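Local coordinates for malyl-CoA lyase/beta-methylmalyl-CoA lyase (Methylobacterium extorquens, PDB 5UGR), which belongs to the HpcH/HpaI aldolase/citrate lyase family and is built on a TIM barrel that carries a magnesium ion, at residues A[19-31]-A[55-68]. Sequence-based numbering, arbitrary orientation.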
ATOM      1  N   ALA A  19     -29.807 -10.674  20.304  1.00 15.74           N
ATOM      2  CA  ALA A  19     -28.996 -11.861  20.336  1.00 16.86           C
ATOM      3  C   ALA A  19     -29.759 -13.011  20.956  1.00 17.66           C
ATOM      4  O   ALA A  19     -30.243 -12.882  22.077  1.00 21.46           O
ATOM      5  CB  ALA A  19     -27.770 -11.601  21.166  1.00 19.45           C
ATOM      6  N   VAL A  20     -29.822 -14.138  20.256  1.00 15.54           N
ATOM      7  CA  VAL A  20     -30.571 -15.304  20.770  1.00 16.75           C
ATOM      8  C   VAL A  20     -29.706 -16.567  20.633  1.00 18.55           C
ATOM      9  O   VAL A  20     -29.376 -16.944  19.524  1.00 18.89           O
ATOM     10  CB  VAL A  20     -31.893 -15.507  20.036  1.00 20.64           C
ATOM     11  CG1 VAL A  20     -32.705 -16.618  20.738  1.00 24.33           C
ATOM     12  CG2 VAL A  20     -32.710 -14.239  19.909  1.00 22.49           C
ATOM     13  N   PRO A  21     -29.390 -17.251  21.741  1.00 19.18           N
ATOM     14  CA  PRO A  21     -28.588 -18.445  21.616  1.00 18.78           C
ATOM     15  C   PRO A  21     -29.272 -19.593  20.886  1.00 19.63           C
ATOM     16  O   PRO A  21     -30.409 -19.948  21.213  1.00 21.73           O
ATOM     17  CB  PRO A  21     -28.229 -18.830  23.039  1.00 21.69           C
ATOM     18  CG  PRO A  21     -28.559 -17.665  23.881  1.00 32.95           C
ATOM     19  CD  PRO A  21     -29.640 -16.895  23.148  1.00 23.93           C
ATOM     20  N   GLY A  22     -28.536 -20.218  19.949  1.00 18.30           N
ATOM     21  CA  GLY A  22     -29.117 -21.347  19.201  1.00 19.51           C
ATOM     22  C   GLY A  22     -29.355 -22.591  20.019  1.00 21.53           C
ATOM     23  O   GLY A  22     -30.003 -23.568  19.554  1.00 23.91           O
ATOM     24  N   SER A  23     -28.740 -22.615  21.184  1.00 20.37           N
ATOM     25  CA  SER A  23     -28.878 -23.726  22.105  1.00 21.62           C
ATOM     26  C   SER A  23     -30.200 -23.695  22.862  1.00 27.64           C
ATOM     27  O   SER A  23     -30.449 -24.622  23.604  1.00 30.37           O
ATOM     28  CB  SER A  23     -27.696 -23.764  23.062  1.00 25.50           C
ATOM     29  OG  SER A  23     -27.527 -22.493  23.655  1.00 29.67           O
ATOM     30  N   ASN A  24     -31.020 -22.666  22.668  1.00 24.11           N
ATOM     31  CA  ASN A  24     -32.266 -22.542  23.375  1.00 29.12           C
ATOM     32  C   ASN A  24     -33.444 -22.367  22.414  1.00 25.37           C
ATOM     33  O   ASN A  24     -33.855 -21.233  22.103  1.00 28.29           O
ATOM     34  CB  ASN A  24     -32.178 -21.408  24.379  1.00 29.40           C
ATOM     35  CG  ASN A  24     -33.344 -21.452  25.406  1.00 33.97           C
ATOM     36  OD1 ASN A  24     -34.465 -21.822  25.072  1.00 37.98           O
ATOM     37  ND2 ASN A  24     -33.056 -21.133  26.664  1.00 49.58           N
ATOM     38  N   PRO A  25     -34.065 -23.486  21.994  1.00 28.98           N
ATOM     39  CA  PRO A  25     -35.176 -23.382  21.069  1.00 26.31           C
ATOM     40  C   PRO A  25     -36.375 -22.630  21.614  1.00 27.71           C
ATOM     41  O   PRO A  25     -37.081 -22.016  20.824  1.00 27.32           O
ATOM     42  CB  PRO A  25     -35.552 -24.848  20.805  1.00 33.67           C
ATOM     43  CG  PRO A  25     -34.311 -25.580  21.011  1.00 37.17           C
ATOM     44  CD  PRO A  25     -33.613 -24.878  22.127  1.00 32.20           C
ATOM     45  N   THR A  26     -36.581 -22.659  22.933  1.00 30.63           N
ATOM     46  CA  THR A  26     -37.703 -21.951  23.560  1.00 32.34           C
ATOM     47  C   THR A  26     -37.497 -20.460  23.435  1.00 28.29           C
ATOM     48  O   THR A  26     -38.401 -19.731  23.038  1.00 29.22           O
ATOM     49  CB  THR A  26     -37.851 -22.397  25.032  1.00 33.07           C
ATOM     50  OG1 THR A  26     -38.126 -23.806  25.038  1.00 39.25           O
ATOM     51  CG2 THR A  26     -38.988 -21.624  25.769  1.00 38.50           C
ATOM     52  N   PHE A  27     -36.256 -20.015  23.691  1.00 28.02           N
ATOM     53  CA  PHE A  27     -35.918 -18.602  23.570  1.00 26.99           C
ATOM     54  C   PHE A  27     -36.024 -18.189  22.122  1.00 23.90           C
ATOM     55  O   PHE A  27     -36.544 -17.092  21.802  1.00 24.85           O
ATOM     56  CB  PHE A  27     -34.536 -18.368  24.131  1.00 30.11           C
ATOM     57  CG  PHE A  27     -34.446 -18.420  25.650  1.00 42.02           C
ATOM     58  CD1 PHE A  27     -35.526 -18.803  26.457  1.00 44.07           C
ATOM     59  CD2 PHE A  27     -33.204 -18.127  26.286  1.00 46.38           C
ATOM     60  CE1 PHE A  27     -35.390 -18.866  27.841  1.00 51.43           C
ATOM     61  CE2 PHE A  27     -33.086 -18.188  27.668  1.00 53.16           C
ATOM     62  CZ  PHE A  27     -34.181 -18.550  28.441  1.00 56.21           C
ATOM     63  N   MET A  28     -35.593 -19.051  21.200  1.00 23.44           N
ATOM     64  CA  MET A  28     -35.776 -18.691  19.780  1.00 22.28           C
ATOM     65  C   MET A  28     -37.220 -18.501  19.391  1.00 24.27           C
ATOM     66  O   MET A  28     -37.588 -17.527  18.701  1.00 25.02           O
ATOM     67  CB  MET A  28     -35.103 -19.634  18.780  1.00 23.87           C
ATOM     68  CG  MET A  28     -33.590 -19.598  18.897  1.00 24.35           C
ATOM     69  SD  MET A  28     -32.716 -20.449  17.566  1.00 23.02           S
ATOM     70  CE  MET A  28     -32.945 -22.152  18.073  1.00 24.88           C
ATOM     71  N   GLU A  29     -38.062 -19.413  19.853  1.00 26.16           N
ATOM     72  CA  GLU A  29     -39.506 -19.261  19.576  1.00 27.69           C
ATOM     73  C   GLU A  29     -40.089 -17.959  20.130  1.00 26.54           C
ATOM     74  O   GLU A  29     -40.826 -17.258  19.433  1.00 29.91           O
ATOM     75  CB  GLU A  29     -40.300 -20.491  20.071  1.00 32.72           C
ATOM     76  CG  GLU A  29     -41.803 -20.395  19.734  1.00 41.03           C
ATOM     77  CD  GLU A  29     -42.516 -21.721  19.839  1.00 58.24           C
ATOM     78  OE1 GLU A  29     -43.575 -21.877  19.152  1.00 65.27           O
ATOM     79  OE2 GLU A  29     -42.035 -22.603  20.620  1.00 79.23           O
ATOM     80  N   LYS A  30     -39.772 -17.653  21.387  1.00 28.74           N
ATOM     81  CA  LYS A  30     -40.253 -16.437  22.014  1.00 29.01           C
ATOM     82  C   LYS A  30     -39.733 -15.238  21.227  1.00 28.61           C
ATOM     83  O   LYS A  30     -40.458 -14.273  21.029  1.00 30.37           O
ATOM     84  CB  LYS A  30     -39.773 -16.396  23.455  1.00 34.83           C
ATOM     85  CG  LYS A  30     -40.210 -15.186  24.275  1.00 45.43           C
ATOM     86  CD  LYS A  30     -39.925 -15.437  25.766  1.00 57.06           C
ATOM     87  CE  LYS A  30     -40.043 -14.176  26.633  1.00 56.14           C
ATOM     88  NZ  LYS A  30     -39.020 -13.122  26.336  1.00 50.51           N
ATOM     89  N   SER A  31     -38.496 -15.316  20.722  1.00 25.21           N
ATOM     90  CA  SER A  31     -37.909 -14.133  19.995  1.00 23.94           C
ATOM     91  C   SER A  31     -38.581 -13.815  18.691  1.00 24.32           C
ATOM     92  O   SER A  31     -38.599 -12.664  18.258  1.00 24.43           O
ATOM     93  CB  SER A  31     -36.417 -14.318  19.762  1.00 24.74           C
ATOM     94  OG  SER A  31     -36.124 -15.229  18.716  1.00 25.12           O
ATOM     95  N   ALA A  55     -26.842 -26.794  18.343  1.00 19.41           N
ATOM     96  CA  ALA A  55     -27.379 -25.460  18.133  1.00 19.95           C
ATOM     97  C   ALA A  55     -27.544 -25.205  16.649  1.00 20.10           C
ATOM     98  O   ALA A  55     -28.490 -24.560  16.214  1.00 18.97           O
ATOM     99  CB  ALA A  55     -26.440 -24.432  18.757  1.00 18.93           C
ATOM    100  N   ARG A  56     -26.635 -25.754  15.847  1.00 18.03           N
ATOM    101  CA  ARG A  56     -26.712 -25.604  14.397  1.00 17.03           C
ATOM    102  C   ARG A  56     -27.972 -26.230  13.849  1.00 20.28           C
ATOM    103  O   ARG A  56     -28.731 -25.632  13.050  1.00 18.90           O
ATOM    104  CB  ARG A  56     -25.439 -26.166  13.755  1.00 20.37           C
ATOM    105  CG  ARG A  56     -25.294 -25.841  12.313  1.00 19.19           C
ATOM    106  CD  ARG A  56     -24.086 -26.497  11.685  1.00 18.35           C
ATOM    107  NE  ARG A  56     -22.807 -26.197  12.364  1.00 17.61           N
ATOM    108  CZ  ARG A  56     -21.923 -27.046  12.889  1.00 18.19           C
ATOM    109  NH1 ARG A  56     -22.162 -28.351  12.987  1.00 19.83           N
ATOM    110  NH2 ARG A  56     -20.783 -26.589  13.371  1.00 19.49           N
ATOM    111  N   LYS A  57     -28.249 -27.433  14.344  1.00 20.57           N
ATOM    112  CA  LYS A  57     -29.508 -28.075  13.966  1.00 21.92           C
ATOM    113  C   LYS A  57     -30.764 -27.323  14.429  1.00 20.84           C
ATOM    114  O   LYS A  57     -31.718 -27.160  13.672  1.00 20.95           O
ATOM    115  CB  LYS A  57     -29.501 -29.510  14.520  1.00 21.91           C
ATOM    116  CG  LYS A  57     -28.463 -30.420  13.893  1.00 24.24           C
ATOM    117  CD  LYS A  57     -28.544 -31.791  14.582  1.00 30.79           C
ATOM    118  CE  LYS A  57     -27.411 -32.674  14.108  1.00 32.60           C
ATOM    119  NZ  LYS A  57     -27.296 -33.912  14.924  1.00 38.40           N
ATOM    120  N   ASN A  58     -30.711 -26.821  15.648  1.00 20.98           N
ATOM    121  CA  ASN A  58     -31.802 -26.030  16.220  1.00 21.42           C
ATOM    122  C   ASN A  58     -32.082 -24.817  15.368  1.00 20.04           C
ATOM    123  O   ASN A  58     -33.261 -24.483  15.082  1.00 20.83           O
ATOM    124  CB  ASN A  58     -31.521 -25.578  17.641  1.00 23.27           C
ATOM    125  CG  ASN A  58     -31.396 -26.725  18.651  1.00 20.92           C
ATOM    126  OD1 ASN A  58     -31.863 -27.864  18.429  1.00 25.01           O
ATOM    127  ND2 ASN A  58     -30.806 -26.410  19.784  1.00 23.06           N
ATOM    128  N   ILE A  59     -30.995 -24.142  14.945  1.00 19.38           N
ATOM    129  CA  ILE A  59     -31.191 -22.957  14.128  1.00 19.41           C
ATOM    130  C   ILE A  59     -31.782 -23.208  12.732  1.00 20.20           C
ATOM    131  O   ILE A  59     -32.611 -22.466  12.232  1.00 20.64           O
ATOM    132  CB  ILE A  59     -29.813 -22.180  14.047  1.00 18.74           C
ATOM    133  CG1 ILE A  59     -29.573 -21.503  15.405  1.00 18.35           C
ATOM    134  CG2 ILE A  59     -29.831 -21.149  12.913  1.00 18.34           C
ATOM    135  CD1 ILE A  59     -28.195 -20.873  15.588  1.00 19.25           C
ATOM    136  N   ILE A  60     -31.384 -24.313  12.125  1.00 20.92           N
ATOM    137  CA  ILE A  60     -31.960 -24.686  10.861  1.00 21.27           C
ATOM    138  C   ILE A  60     -33.486 -24.870  11.024  1.00 23.99           C
ATOM    139  O   ILE A  60     -34.288 -24.361  10.232  1.00 20.73           O
ATOM    140  CB  ILE A  60     -31.292 -25.962  10.316  1.00 19.77           C
ATOM    141  CG1 ILE A  60     -29.869 -25.626   9.802  1.00 19.98           C
ATOM    142  CG2 ILE A  60     -32.129 -26.538   9.185  1.00 22.39           C
ATOM    143  CD1 ILE A  60     -29.016 -26.822   9.440  1.00 24.46           C
ATOM    144  N   GLN A  61     -33.861 -25.582  12.075  1.00 23.62           N
ATOM    145  CA  GLN A  61     -35.294 -25.837  12.341  1.00 25.04           C
ATOM    146  C   GLN A  61     -36.007 -24.499  12.606  1.00 23.69           C
ATOM    147  O   GLN A  61     -37.089 -24.218  12.023  1.00 24.93           O
ATOM    148  CB  GLN A  61     -35.465 -26.850  13.514  1.00 26.86           C
ATOM    149  CG  GLN A  61     -36.880 -26.845  14.091  1.00 36.82           C
ATOM    150  CD  GLN A  61     -37.174 -27.974  15.043  1.00 65.28           C
ATOM    151  OE1 GLN A  61     -38.132 -28.674  14.845  1.00 63.23           O
ATOM    152  NE2 GLN A  61     -36.365 -28.139  16.099  1.00 93.75           N
ATOM    153  N   ALA A  62     -35.358 -23.621  13.422  1.00 21.12           N
ATOM    154  CA  ALA A  62     -36.007 -22.367  13.776  1.00 21.43           C
ATOM    155  C   ALA A  62     -36.173 -21.455  12.535  1.00 21.39           C
ATOM    156  O   ALA A  62     -37.259 -20.866  12.332  1.00 22.59           O
ATOM    157  CB  ALA A  62     -35.207 -21.639  14.853  1.00 23.85           C
ATOM    158  N   LEU A  63     -35.142 -21.349  11.706  1.00 20.21           N
ATOM    159  CA  LEU A  63     -35.254 -20.528  10.527  1.00 20.69           C
ATOM    160  C   LEU A  63     -36.274 -21.030   9.528  1.00 22.05           C
ATOM    161  O   LEU A  63     -36.930 -20.234   8.855  1.00 23.37           O
ATOM    162  CB  LEU A  63     -33.891 -20.370   9.808  1.00 22.73           C
ATOM    163  CG  LEU A  63     -32.887 -19.462  10.500  1.00 19.25           C
ATOM    164  CD1 LEU A  63     -31.527 -19.702   9.883  1.00 19.32           C
ATOM    165  CD2 LEU A  63     -33.315 -18.032  10.346  1.00 21.45           C
ATOM    166  N   ASN A  64     -36.445 -22.353   9.464  1.00 21.62           N
ATOM    167  CA  ASN A  64     -37.382 -22.931   8.519  1.00 25.31           C
ATOM    168  C   ASN A  64     -38.804 -23.006   8.989  1.00 24.96           C
ATOM    169  O   ASN A  64     -39.732 -22.984   8.151  1.00 28.49           O
ATOM    170  CB  ASN A  64     -36.872 -24.301   8.152  1.00 25.66           C
ATOM    171  CG  ASN A  64     -35.712 -24.230   7.177  1.00 30.20           C
ATOM    172  OD1 ASN A  64     -35.468 -23.209   6.526  1.00 33.00           O
ATOM    173  ND2 ASN A  64     -35.011 -25.307   7.057  1.00 27.49           N
ATOM    174  N   ASP A  65     -38.995 -23.116  10.305  1.00 25.48           N
ATOM    175  CA  ASP A  65     -40.350 -23.394  10.868  1.00 27.99           C
ATOM    176  C   ASP A  65     -41.088 -22.207  11.544  1.00 25.96           C
ATOM    177  O   ASP A  65     -42.319 -22.230  11.645  1.00 33.96           O
ATOM    178  CB  ASP A  65     -40.253 -24.505  11.941  1.00 27.76           C
ATOM    179  CG  ASP A  65     -39.842 -25.821  11.402  1.00 34.03           C
ATOM    180  OD1 ASP A  65     -39.782 -26.002  10.172  1.00 34.86           O
ATOM    181  OD2 ASP A  65     -39.585 -26.692  12.273  1.00 38.58           O
ATOM    182  N   LEU A  66     -40.320 -21.249  12.089  1.00 26.67           N
ATOM    183  CA  LEU A  66     -40.946 -20.232  12.926  1.00 25.30           C
ATOM    184  C   LEU A  66     -41.333 -19.061  12.049  1.00 26.07           C
ATOM    185  O   LEU A  66     -40.847 -18.891  10.922  1.00 29.57           O
ATOM    186  CB  LEU A  66     -39.960 -19.758  14.009  1.00 26.33           C
ATOM    187  CG  LEU A  66     -39.625 -20.806  15.061  1.00 34.59           C
ATOM    188  CD1 LEU A  66     -38.672 -20.297  16.137  1.00 26.41           C
ATOM    189  CD2 LEU A  66     -40.875 -21.423  15.706  1.00 38.32           C
ATOM    190  N   ASP A  67     -42.222 -18.242  12.564  1.00 26.26           N
ATOM    191  CA  ASP A  67     -42.666 -17.062  11.834  1.00 24.64           C
ATOM    192  C   ASP A  67     -41.913 -15.840  12.318  1.00 26.76           C
ATOM    193  O   ASP A  67     -42.248 -15.257  13.357  1.00 25.66           O
ATOM    194  CB  ASP A  67     -44.174 -16.896  12.066  1.00 28.72           C
ATOM    195  CG  ASP A  67     -44.773 -15.691  11.340  1.00 30.58           C
ATOM    196  OD1 ASP A  67     -44.064 -14.915  10.645  1.00 27.93           O
ATOM    197  OD2 ASP A  67     -46.008 -15.545  11.436  1.00 40.21           O
ATOM    198  N   TRP A  68     -40.956 -15.396  11.501  1.00 27.12           N
ATOM    199  CA  TRP A  68     -40.098 -14.287  11.860  1.00 21.86           C
ATOM    200  C   TRP A  68     -40.626 -12.961  11.298  1.00 21.49           C
ATOM    201  O   TRP A  68     -39.961 -11.882  11.404  1.00 25.42           O
ATOM    202  CB  TRP A  68     -38.661 -14.537  11.324  1.00 22.08           C
ATOM    203  CG  TRP A  68     -38.023 -15.777  11.915  1.00 22.89           C
ATOM    204  CD1 TRP A  68     -37.902 -16.972  11.294  1.00 22.11           C
ATOM    205  CD2 TRP A  68     -37.485 -15.937  13.207  1.00 22.05           C
ATOM    206  NE1 TRP A  68     -37.331 -17.871  12.118  1.00 24.72           N
ATOM    207  CE2 TRP A  68     -37.058 -17.268  13.315  1.00 21.23           C
ATOM    208  CE3 TRP A  68     -37.332 -15.096  14.302  1.00 19.25           C
ATOM    209  CZ2 TRP A  68     -36.413 -17.763  14.441  1.00 23.57           C
ATOM    210  CZ3 TRP A  68     -36.709 -15.599  15.436  1.00 22.65           C
ATOM    211  CH2 TRP A  68     -36.269 -16.944  15.500  1.00 21.58           C
TER
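M28 reaches from helix 25-31 to helix 55-65, its SD lying 3.9 Å from A62 CB and close to I59 CG1. A bend at the end of its chain (chi3 -77°) brings M28 CE against N58 CB, 3.7 Å away. Nearer the barrel, I59 CD1 packs on G22 CA at 3.8 Å, side chain against bare backbone. Beyond the C-terminal end of helix 55-65, L66 sets CD1 against E29 CA, and the W68 ring, with L66 CB over one face, brings CH2 within 3.5 Å of M28 O. S31 OG meets the ring at its edge, 3.4 Å from W68 CZ3, and hydrogen-bonds to M28 O. W68 NE1 donates to A62 O (3.0 Å), which also accepts from L66 N on the opposite face of its carbonyl plane. At the polar margin, N58 ND2 donates to G22 O (3.0 Å, 160°), lying in the carbonyl plane with the acceptor in the plane of its own amide; Q54 holds N58 OD1. The helix segments run nearly parallel, 25° apart, as successive outer helices of a TIM barrel, joined through strand 38-42, on whose L41 I59 rests, while helix 85-95 meets R56 and I60.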